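Local structure of protease Do-like 2, chloroplastic (Arabidopsis thaliana, 4FLN) at residues B[299-302]-B[306-309]; B[312-315]-B[321-324]. The protein is a chloroplast serine protease that performs the primary cleavage of photodamaged D1 protein of photosystem II. All coordinates share one frame; numbering follows the deposited sequence.

Interaction 1 (B[299-302]-B[306-309])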
# COMPACT_ATOMS: atom_id res chain seq x y z
N VAL B 299 18.38 -46.62 -4.62
CA VAL B 299 16.95 -46.45 -4.59
C VAL B 299 16.43 -47.12 -3.35
O VAL B 299 16.42 -48.34 -3.28
CB VAL B 299 16.30 -47.15 -5.78
CG1 VAL B 299 14.78 -46.98 -5.73
CG2 VAL B 299 16.89 -46.62 -7.10
N ILE B 300 16.00 -46.36 -2.35
CA ILE B 300 15.45 -47.05 -1.20
C ILE B 300 14.10 -47.64 -1.59
O ILE B 300 13.27 -46.99 -2.24
CB ILE B 300 15.42 -46.26 0.17
CG1 ILE B 300 13.99 -45.91 0.56
CG2 ILE B 300 16.40 -45.06 0.23
CD1 ILE B 300 13.66 -46.37 1.95
N VAL B 301 13.90 -48.88 -1.18
CA VAL B 301 12.81 -49.73 -1.63
C VAL B 301 11.91 -50.14 -0.44
O VAL B 301 10.69 -50.05 -0.51
CB VAL B 301 13.35 -50.91 -2.46
CG1 VAL B 301 12.63 -52.19 -2.10
CG2 VAL B 301 13.22 -50.59 -3.96
N SER B 302 12.52 -50.68 0.60
CA SER B 302 11.78 -50.95 1.82
C SER B 302 12.37 -50.19 3.01
O SER B 302 13.51 -49.74 2.96
CB SER B 302 11.76 -52.44 2.12
OG SER B 302 13.07 -53.00 2.03
N LEU B 306 8.56 -52.37 5.28
CA LEU B 306 7.41 -51.74 4.64
C LEU B 306 7.88 -51.19 3.30
O LEU B 306 8.91 -50.52 3.22
CB LEU B 306 6.83 -50.61 5.50
CG LEU B 306 6.22 -51.01 6.85
CD1 LEU B 306 6.03 -49.79 7.75
CD2 LEU B 306 4.90 -51.76 6.67
N HIS B 307 7.14 -51.49 2.23
CA HIS B 307 7.55 -51.06 0.90
C HIS B 307 7.28 -49.58 0.66
O HIS B 307 6.26 -49.05 1.09
CB HIS B 307 6.88 -51.92 -0.17
CG HIS B 307 7.47 -53.29 -0.30
ND1 HIS B 307 8.82 -53.53 -0.18
CD2 HIS B 307 6.89 -54.49 -0.53
CE1 HIS B 307 9.05 -54.82 -0.33
NE2 HIS B 307 7.89 -55.43 -0.55
N VAL B 308 8.20 -48.93 -0.04
CA VAL B 308 8.14 -47.50 -0.33
C VAL B 308 7.83 -47.29 -1.81
O VAL B 308 8.54 -47.82 -2.67
CB VAL B 308 9.49 -46.83 0.00
CG1 VAL B 308 9.66 -45.56 -0.75
CG2 VAL B 308 9.62 -46.60 1.50
N GLY B 309 6.78 -46.51 -2.10
CA GLY B 309 6.33 -46.31 -3.48
C GLY B 309 7.08 -45.32 -4.36
O GLY B 309 8.08 -44.73 -3.95
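V308 reaches back over the end of strand 299-302 and meets it with both backbone and side chain, closing a short beta hairpin within the PDZ domain that follows the protease domain. Its amide donates to V301 O over 2.8 Å, a fairly straight bond (158° at the hydrogen) whose donor is tilted 23° from the carbonyl plane. V308 CB comes within 3.5 Å of V301 O, so that one carbonyl oxygen meets both the amide and the base of the side chain of V308. Farther along the side chain, V308 CG2 points to the end of I300, whose CD1 is 4.1 Å away; the two side chains meet at a slant. With CG1 anti to the backbone N (chi1 158°), CG2 approaches the I300 side chain and CG1 its backbone carbonyl. V308, I300 and V301 are buried, V301 contributing its backbone oxygen while its side chain points away, and this is the close-packed half of the contact.

Toward the turn the pairing thins out. S302 and H307 form an antiparallel non-hydrogen-bonded pair with CA atoms 4.3 Å apart and side chains on the same sheet face. S302 CA approaches L306 O at 3.2 Å in a CA-H...O contact, and V301 O receives a longer one from H307 CA. H307 is exposed, and its ring meets the serine loosely, ND1 lying 3.9 Å from S302 CB, while V301 O sits near the ring plane at its edge.

Strand 299-303 is a central member of the PDZ sheet. V299 and V301 exchange backbone bonds with strand 336-343, through I342 and G340, and I300 packs on V279 and V281 of strand 279-284. V308 bonds in turn to G278 and rests on V314 of strand 313-315.

Interaction 2 (B[312-315]-B[321-324])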
# COMPACT_ATOMS: atom_id res chain seq x y z
N GLY B 312 6.74 -40.72 -2.07
CA GLY B 312 7.37 -41.14 -0.84
C GLY B 312 6.59 -42.08 0.06
O GLY B 312 7.09 -42.50 1.09
N THR B 313 5.37 -42.43 -0.32
CA THR B 313 4.45 -42.98 0.68
C THR B 313 4.71 -44.44 1.07
O THR B 313 5.62 -45.08 0.57
CB THR B 313 2.98 -42.76 0.30
OG1 THR B 313 2.47 -43.91 -0.39
CG2 THR B 313 2.86 -41.52 -0.58
N VAL B 314 3.84 -44.96 1.93
CA VAL B 314 4.10 -46.19 2.66
C VAL B 314 2.84 -46.58 3.45
O VAL B 314 2.13 -45.71 3.94
CB VAL B 314 5.27 -45.97 3.64
CG1 VAL B 314 4.78 -45.98 5.08
CG2 VAL B 314 6.38 -47.01 3.44
N PRO B 315 2.56 -47.89 3.56
CA PRO B 315 1.40 -48.35 4.32
C PRO B 315 1.33 -47.76 5.74
O PRO B 315 2.32 -47.72 6.46
CB PRO B 315 1.59 -49.88 4.38
CG PRO B 315 2.98 -50.14 3.83
CD PRO B 315 3.27 -49.00 2.91
N ARG B 321 -2.32 -44.41 3.39
CA ARG B 321 -0.88 -44.37 3.18
C ARG B 321 -0.29 -43.14 3.86
O ARG B 321 -1.01 -42.21 4.21
CB ARG B 321 -0.54 -44.40 1.69
CG ARG B 321 -0.98 -45.67 0.99
CD ARG B 321 -0.28 -45.86 -0.36
NE ARG B 321 1.10 -46.34 -0.24
CZ ARG B 321 1.44 -47.61 -0.05
NH1 ARG B 321 0.51 -48.54 0.06
NH2 ARG B 321 2.72 -47.95 0.03
N ILE B 322 1.03 -43.14 4.07
CA ILE B 322 1.70 -42.04 4.76
C ILE B 322 3.10 -41.78 4.21
O ILE B 322 3.82 -42.71 3.83
CB ILE B 322 1.82 -42.30 6.27
CG1 ILE B 322 2.16 -41.01 7.02
CG2 ILE B 322 2.86 -43.37 6.55
CD1 ILE B 322 1.08 -39.95 6.93
N ALA B 323 3.48 -40.52 4.18
CA ALA B 323 4.82 -40.16 3.74
C ALA B 323 5.86 -40.95 4.52
O ALA B 323 5.77 -41.13 5.74
CB ALA B 323 5.06 -38.67 3.88
N PHE B 324 6.85 -41.43 3.78
CA PHE B 324 7.94 -42.23 4.29
C PHE B 324 8.52 -41.59 5.55
O PHE B 324 8.85 -42.29 6.52
CB PHE B 324 8.98 -42.31 3.17
CG PHE B 324 10.23 -42.99 3.54
CD1 PHE B 324 10.25 -43.94 4.53
CD2 PHE B 324 11.41 -42.68 2.88
CE1 PHE B 324 11.42 -44.56 4.87
CE2 PHE B 324 12.58 -43.29 3.22
CZ PHE B 324 12.59 -44.24 4.21
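R321 lays its guanidinium over the V314-P315 peptide, V314 C and P315 N lying 3.6 and 3.5 Å from its plane, toward the rim of one face. The contact is a small antiparallel beta hairpin in the PDZ domain, its weakly bonded strands 313-315 and 321-323 joined by a five-residue loop. A bend at chi3 (76°) folds the arginine back across the hairpin, bringing NE to T313 OG1 at 2.8 Å, in the guanidinium plane. The same hydroxyl is hydrogen-bonded to D107 of a second subunit, and R321 packs on G105 there, so this edge faces the subunit interface of the hexamer. Cut back to alanine, R321 would have no NE for T313 OG1, and the hydroxyl is likely to be left to D107 of the second subunit alone, with one face of the V314-P315 peptide bared. On the side of the hairpin carrying V314 and I322, the apolar branches V314 CG1 and I322 CG2 meet at 3.6 Å, their side chains running askew. F324, beyond the hairpin, packs against F303 and V308 with its ring. Between the strands, I322 N donates to V314 O at 2.8 Å, in the carbonyl plane, with 150° at the hydrogen.

Interactions 1 and 2 are successive hairpins of one PDZ domain, their centres about 9 Å apart. They come in series along the chain: 299-302 pairs with 306-309 before 312-315 pairs with 321-324, and strand 313-315 is the next strand after 306-307. The first belongs to the main PDZ sheet; the second forms a separate two-stranded sheet. They touch through packing: H307 O against V314 CG2 and P315 CD, I300 CD1 against F324 CZ, and L306 CD2 against P315 CG. The second hairpin thus covers part of the first and carries the chain from the PDZ sheet to a surface that meets another subunit, away from the protease active site.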